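Local coordinates for penicillin binding protein 2X (Streptococcus thermophilus, PDB 5U47), which probably cross-links the peptides of adjacent glycan strands in septal peptidoglycan during cell division, and is a penicillin-binding protein of the transpeptidase family, at residues T220-A224 / P225-F229; T560-N563 / P564-E568. The protein carries 1 engineered substitution. All coordinates share one frame; numbering follows the deposited sequence.

Contact 1 of 2, residues T220-A224 / P225-F229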
ATOM      1  N   THR A 220       9.139  -4.383   3.646  1.00 21.95           N
ATOM      2  CA  THR A 220       8.414  -3.582   2.697  1.00 21.64           C
ATOM      3  C   THR A 220       9.383  -2.963   1.702  1.00 22.58           C
ATOM      4  O   THR A 220      10.621  -3.038   1.864  1.00 21.92           O
ATOM      5  CB  THR A 220       7.599  -2.471   3.381  1.00 20.84           C
ATOM      6  OG1 THR A 220       8.477  -1.522   3.994  1.00 21.17           O
ATOM      7  CG2 THR A 220       6.664  -3.055   4.404  1.00 20.44           C
ATOM      8  N   THR A 221       8.819  -2.353   0.662  1.00 20.48           N
ATOM      9  CA  THR A 221       9.611  -1.675  -0.362  1.00 20.33           C
ATOM     10  C   THR A 221      10.024  -0.277   0.068  1.00 19.65           C
ATOM     11  O   THR A 221      10.826   0.373  -0.609  1.00 20.78           O
ATOM     12  CB  THR A 221       8.793  -1.547  -1.671  1.00 19.45           C
ATOM     13  OG1 THR A 221       7.535  -0.957  -1.372  1.00 18.25           O
ATOM     14  CG2 THR A 221       8.580  -2.902  -2.279  1.00 19.90           C
ATOM     15  N   LEU A 222       9.465   0.204   1.181  1.00 19.89           N
ATOM     16  CA  LEU A 222       9.760   1.561   1.661  1.00 19.70           C
ATOM     17  C   LEU A 222      11.235   1.781   2.004  1.00 19.96           C
ATOM     18  O   LEU A 222      11.930   0.872   2.400  1.00 18.35           O
ATOM     19  CB  LEU A 222       8.941   1.918   2.904  1.00 20.25           C
ATOM     20  CG  LEU A 222       7.416   1.908   2.896  1.00 21.31           C
ATOM     21  CD1 LEU A 222       6.926   2.342   4.273  1.00 23.19           C
ATOM     22  CD2 LEU A 222       6.812   2.793   1.823  1.00 21.35           C
ATOM     23  N   SER A 223      11.686   3.009   1.773  1.00 21.20           N
ATOM     24  CA  SER A 223      13.002   3.476   2.148  1.00 22.77           C
ATOM     25  C   SER A 223      12.787   4.380   3.339  1.00 23.15           C
ATOM     26  O   SER A 223      12.238   5.488   3.179  1.00 20.82           O
ATOM     27  CB  SER A 223      13.603   4.281   1.016  1.00 24.93           C
ATOM     28  OG  SER A 223      14.772   4.963   1.435  1.00 25.46           O
ATOM     29  N   ALA A 224      13.174   3.927   4.531  1.00 23.69           N
ATOM     30  CA  ALA A 224      12.992   4.768   5.721  1.00 25.70           C
ATOM     31  C   ALA A 224      13.569   6.178   5.603  1.00 27.02           C
ATOM     32  O   ALA A 224      12.880   7.139   5.977  1.00 26.67           O
ATOM     33  CB  ALA A 224      13.468   4.065   6.995  1.00 27.07           C
ATOM     34  N   PRO A 225      14.808   6.331   5.064  1.00 28.01           N
ATOM     35  CA  PRO A 225      15.354   7.687   4.906  1.00 29.58           C
ATOM     36  C   PRO A 225      14.493   8.580   4.018  1.00 27.49           C
ATOM     37  O   PRO A 225      14.220   9.741   4.359  1.00 27.08           O
ATOM     38  CB  PRO A 225      16.730   7.451   4.240  1.00 31.54           C
ATOM     39  CG  PRO A 225      17.094   6.041   4.588  1.00 31.64           C
ATOM     40  CD  PRO A 225      15.804   5.293   4.747  1.00 30.65           C
ATOM     41  N   LEU A 226      14.058   8.043   2.879  1.00 26.51           N
ATOM     42  CA  LEU A 226      13.231   8.815   1.962  1.00 24.15           C
ATOM     43  C   LEU A 226      11.884   9.117   2.599  1.00 22.61           C
ATOM     44  O   LEU A 226      11.378  10.237   2.493  1.00 22.91           O
ATOM     45  CB  LEU A 226      13.008   8.065   0.651  1.00 24.69           C
ATOM     46  CG  LEU A 226      12.230   8.843  -0.412  1.00 25.23           C
ATOM     47  CD1 LEU A 226      13.018  10.074  -0.816  1.00 26.96           C
ATOM     48  CD2 LEU A 226      11.946   7.970  -1.621  1.00 24.90           C
ATOM     49  N   GLN A 227      11.301   8.109   3.236  1.00 20.95           N
ATOM     50  CA  GLN A 227      10.000   8.269   3.900  1.00 20.51           C
ATOM     51  C   GLN A 227      10.056   9.363   4.968  1.00 21.90           C
ATOM     52  O   GLN A 227       9.156  10.187   5.043  1.00 22.76           O
ATOM     53  CB  GLN A 227       9.557   6.961   4.528  1.00 19.68           C
ATOM     54  CG  GLN A 227       8.198   7.019   5.231  1.00 19.64           C
ATOM     55  CD  GLN A 227       7.010   7.028   4.265  1.00 19.36           C
ATOM     56  OE1 GLN A 227       6.973   6.261   3.292  1.00 19.68           O
ATOM     57  NE2 GLN A 227       6.013   7.835   4.569  1.00 18.99           N
ATOM     58  N   THR A 228      11.111   9.349   5.790  1.00 22.86           N
ATOM     59  CA  THR A 228      11.307  10.349   6.861  1.00 25.44           C
ATOM     60  C   THR A 228      11.360  11.741   6.271  1.00 25.41           C
ATOM     61  O   THR A 228      10.719  12.667   6.761  1.00 25.23           O
ATOM     62  CB  THR A 228      12.578  10.024   7.700  1.00 27.91           C
ATOM     63  OG1 THR A 228      12.390   8.752   8.325  1.00 28.56           O
ATOM     64  CG2 THR A 228      12.838  11.057   8.795  1.00 30.93           C
ATOM     65  N   PHE A 229      12.075  11.864   5.168  1.00 25.47           N
ATOM     66  CA  PHE A 229      12.206  13.127   4.475  1.00 27.16           C
ATOM     67  C   PHE A 229      10.865  13.567   3.888  1.00 25.57           C
ATOM     68  O   PHE A 229      10.510  14.741   3.978  1.00 25.25           O
ATOM     69  CB  PHE A 229      13.273  12.980   3.394  1.00 30.37           C
ATOM     70  CG  PHE A 229      13.679  14.249   2.772  1.00 33.63           C
ATOM     71  CD1 PHE A 229      14.715  14.992   3.303  1.00 37.32           C
ATOM     72  CD2 PHE A 229      13.050  14.696   1.632  1.00 33.80           C
ATOM     73  CE1 PHE A 229      15.101  16.178   2.714  1.00 37.69           C
ATOM     74  CE2 PHE A 229      13.421  15.872   1.042  1.00 34.76           C
ATOM     75  CZ  PHE A 229      14.445  16.625   1.582  1.00 36.93           C
TER
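Around Ser223 and Gln227 the backbone leaves the extended form, with Ser223 still at beta-like torsions (phi -106°) and each residue from Ala224 onward helical, and the first main-chain bond, Gln227 N to Ser223 O at 2.8 Å, points almost straight along the carbonyl. This is the N-cap of helix 224-241, which follows strand 217-220 after a short loop. Ser223 is the cap residue: its OG, placed beside its own carbonyl carbon by a chi1 of 169°, accepts a weak bond from Leu226 N at 3.5 Å. Pro225 occupies the first turn, where lacking an N-H costs the helix no bond; the peptide link itself brings its CD to 3.5 Å from Ala224 CB. Gln227 bends at chi2 (76°), which swings its amide toward Leu222, whose CD2 stands 3.8 Å from Gln227 OE1. The NE2 end of that amide is gripped twice, by the carboxylate of Glu231 one turn along and by the carbonyl of Thr261 on strand 258-264. Asp37 OD2 accepts from Ala224 N, the first N-H after the cap, so a carboxylate joins the Ser223 hydroxyl at the helix start. At Ala224 O two donors of one residue converge from opposite faces of the carbonyl plane: Thr228 N at 2.8 Å and Thr228 OG1 at 2.9 Å, the hydroxyl standing above that plane.

Contact 2 of 2, residues T560-N563 / P564-E568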
ATOM      1  N   THR A 560       7.405  22.626  -2.798  1.00 28.91           N
ATOM      2  CA  THR A 560       7.677  22.324  -1.409  1.00 29.68           C
ATOM      3  C   THR A 560       7.836  20.821  -1.156  1.00 29.17           C
ATOM      4  O   THR A 560       8.669  20.400  -0.357  1.00 29.27           O
ATOM      5  CB  THR A 560       6.531  22.871  -0.513  1.00 30.26           C
ATOM      6  OG1 THR A 560       6.414  24.286  -0.712  1.00 31.74           O
ATOM      7  CG2 THR A 560       6.788  22.583   0.958  1.00 30.73           C
ATOM      8  N   VAL A 561       7.071  20.014  -1.873  1.00 28.96           N
ATOM      9  CA  VAL A 561       7.067  18.574  -1.635  1.00 29.36           C
ATOM     10  C   VAL A 561       7.748  17.770  -2.756  1.00 28.42           C
ATOM     11  O   VAL A 561       8.548  16.898  -2.466  1.00 29.64           O
ATOM     12  CB  VAL A 561       5.629  18.087  -1.283  1.00 31.24           C
ATOM     13  CG1 VAL A 561       4.659  18.315  -2.416  1.00 33.07           C
ATOM     14  CG2 VAL A 561       5.634  16.623  -0.893  1.00 33.24           C
ATOM     15  N   VAL A 562       7.505  18.100  -4.019  1.00 26.32           N
ATOM     16  CA  VAL A 562       8.089  17.334  -5.108  1.00 26.41           C
ATOM     17  C   VAL A 562       9.608  17.534  -5.260  1.00 26.81           C
ATOM     18  O   VAL A 562      10.356  16.560  -5.248  1.00 26.86           O
ATOM     19  CB  VAL A 562       7.388  17.627  -6.453  1.00 25.52           C
ATOM     20  CG1 VAL A 562       7.988  16.787  -7.579  1.00 25.28           C
ATOM     21  CG2 VAL A 562       5.896  17.366  -6.337  1.00 25.19           C
ATOM     22  N   ASN A 563      10.059  18.779  -5.344  1.00 26.46           N
ATOM     23  CA  ASN A 563      11.484  19.062  -5.614  1.00 27.86           C
ATOM     24  C   ASN A 563      12.471  18.413  -4.643  1.00 26.82           C
ATOM     25  O   ASN A 563      13.350  17.675  -5.080  1.00 25.96           O
ATOM     26  CB  ASN A 563      11.775  20.599  -5.720  1.00 28.79           C
ATOM     27  CG  ASN A 563      10.944  21.292  -6.795  1.00 29.27           C
ATOM     28  OD1 ASN A 563       9.894  20.807  -7.181  1.00 29.75           O
ATOM     29  ND2 ASN A 563      11.410  22.446  -7.265  1.00 30.13           N
ATOM     30  N   PRO A 564      12.340  18.687  -3.333  1.00 27.04           N
ATOM     31  CA  PRO A 564      13.340  18.107  -2.433  1.00 27.81           C
ATOM     32  C   PRO A 564      13.247  16.582  -2.287  1.00 26.14           C
ATOM     33  O   PRO A 564      14.264  15.928  -2.088  1.00 26.10           O
ATOM     34  CB  PRO A 564      13.105  18.845  -1.117  1.00 29.19           C
ATOM     35  CG  PRO A 564      11.725  19.384  -1.193  1.00 28.67           C
ATOM     36  CD  PRO A 564      11.370  19.542  -2.623  1.00 27.62           C
ATOM     37  N   VAL A 565      12.051  16.018  -2.402  1.00 24.66           N
ATOM     38  CA  VAL A 565      11.877  14.566  -2.258  1.00 23.20           C
ATOM     39  C   VAL A 565      12.488  13.844  -3.446  1.00 23.43           C
ATOM     40  O   VAL A 565      13.254  12.897  -3.259  1.00 25.71           O
ATOM     41  CB  VAL A 565      10.399  14.196  -2.038  1.00 22.35           C
ATOM     42  CG1 VAL A 565      10.206  12.657  -2.051  1.00 21.01           C
ATOM     43  CG2 VAL A 565       9.939  14.789  -0.709  1.00 23.14           C
ATOM     44  N   LEU A 566      12.197  14.294  -4.665  1.00 23.81           N
ATOM     45  CA  LEU A 566      12.828  13.682  -5.846  1.00 24.48           C
ATOM     46  C   LEU A 566      14.337  13.892  -5.886  1.00 25.50           C
ATOM     47  O   LEU A 566      15.062  13.016  -6.365  1.00 25.12           O
ATOM     48  CB  LEU A 566      12.188  14.159  -7.156  1.00 25.03           C
ATOM     49  CG  LEU A 566      10.801  13.605  -7.405  1.00 24.64           C
ATOM     50  CD1 LEU A 566      10.268  14.114  -8.718  1.00 24.93           C
ATOM     51  CD2 LEU A 566      10.803  12.077  -7.391  1.00 25.37           C
ATOM     52  N   GLU A 567      14.819  15.040  -5.403  1.00 26.99           N
ATOM     53  CA  GLU A 567      16.263  15.275  -5.332  1.00 29.13           C
ATOM     54  C   GLU A 567      16.889  14.321  -4.307  1.00 29.13           C
ATOM     55  O   GLU A 567      17.974  13.783  -4.537  1.00 28.33           O
ATOM     56  CB  GLU A 567      16.606  16.739  -5.018  1.00 32.52           C
ATOM     57  CG  GLU A 567      16.462  17.632  -6.241  1.00 35.96           C
ATOM     58  CD  GLU A 567      16.869  19.070  -6.011  1.00 41.16           C
ATOM     59  OE1 GLU A 567      16.967  19.508  -4.838  1.00 45.01           O
ATOM     60  OE2 GLU A 567      17.106  19.763  -7.022  1.00 44.53           O
ATOM     61  N   GLU A 568      16.190  14.101  -3.191  1.00 28.93           N
ATOM     62  CA  GLU A 568      16.683  13.174  -2.175  1.00 30.02           C
ATOM     63  C   GLU A 568      16.733  11.771  -2.764  1.00 27.95           C
ATOM     64  O   GLU A 568      17.708  11.065  -2.570  1.00 28.50           O
ATOM     65  CB  GLU A 568      15.797  13.182  -0.924  1.00 31.96           C
ATOM     66  CG  GLU A 568      16.393  12.418   0.268  1.00 36.04           C
ATOM     67  CD  GLU A 568      17.658  13.058   0.843  1.00 39.39           C
ATOM     68  OE1 GLU A 568      17.964  14.238   0.524  1.00 42.33           O
ATOM     69  OE2 GLU A 568      18.353  12.375   1.627  1.00 44.10           O
TER
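Val562 turns CG1 away from its backbone N (chi1 -178°), while Leu566 sets CG opposite its carbonyl carbon (chi1 -72°); the two side chains therefore run side by side, and Val562 CG1 meets Leu566 CD1 at 3.7 Å. Both belong to one face of helix 558-572, kinked at Pro564, and they pack on strand 526-534, with Val562 also reaching Val545 of strand 541-548. The kink follows from Pro564 having no N-H to give to the turn before. Its ring lies among Thr560, Val561, Val562 and Asn563, with Pro564 CG 3.3 Å from Thr560 O. That carbonyl finds a donor in another helix, Gln233 NE2. The ordinary helical pattern is restored just beyond the ring: Leu566 N reaches Val562 O at 3.0 Å in a nearly straight bond (N-H...O 172°), and Glu567 N reaches Asn563 O, also at 3.0 Å. Asn563 ND2 donates to Ile494 O and Glu567 OE2 accepts from Gly498 N, tying the helix to a nearby loop. Val561 O is the exception. Val565 CG2 presses against it at 3.1 Å and Pro564 CD stands 3.9 Å away, but no atom of the model donates to it. The kink probably accounts for this second loss: Thr560 O is satisfied by the neighbouring helix, whereas Val561 O stays buried without a partner.

Contact 1 opens helix 224-241 and contact 2 lies in helix 558-572; the centres of the two contacts are about 14 Å apart, and the helices touch directly. Phe229 bridges them: its CE2 comes 3.2 Å from Pro564 O, and its CD2 lies 4.0 Å from Glu568 CB. Leu226 CD1 adds a contact with Val565 O at 3.7 Å. Both helices also rest on the five-stranded antiparallel sheet, through Leu226 on strand 258-264 and Val561 on strand 541-548. These N-terminal and C-terminal helices of the penicillin-recognising transpeptidase fold pack together on one sheet face; as in that fold, the active site, probably marked here by the SxxK pair Ser295 and Lys298, is expected on the other side.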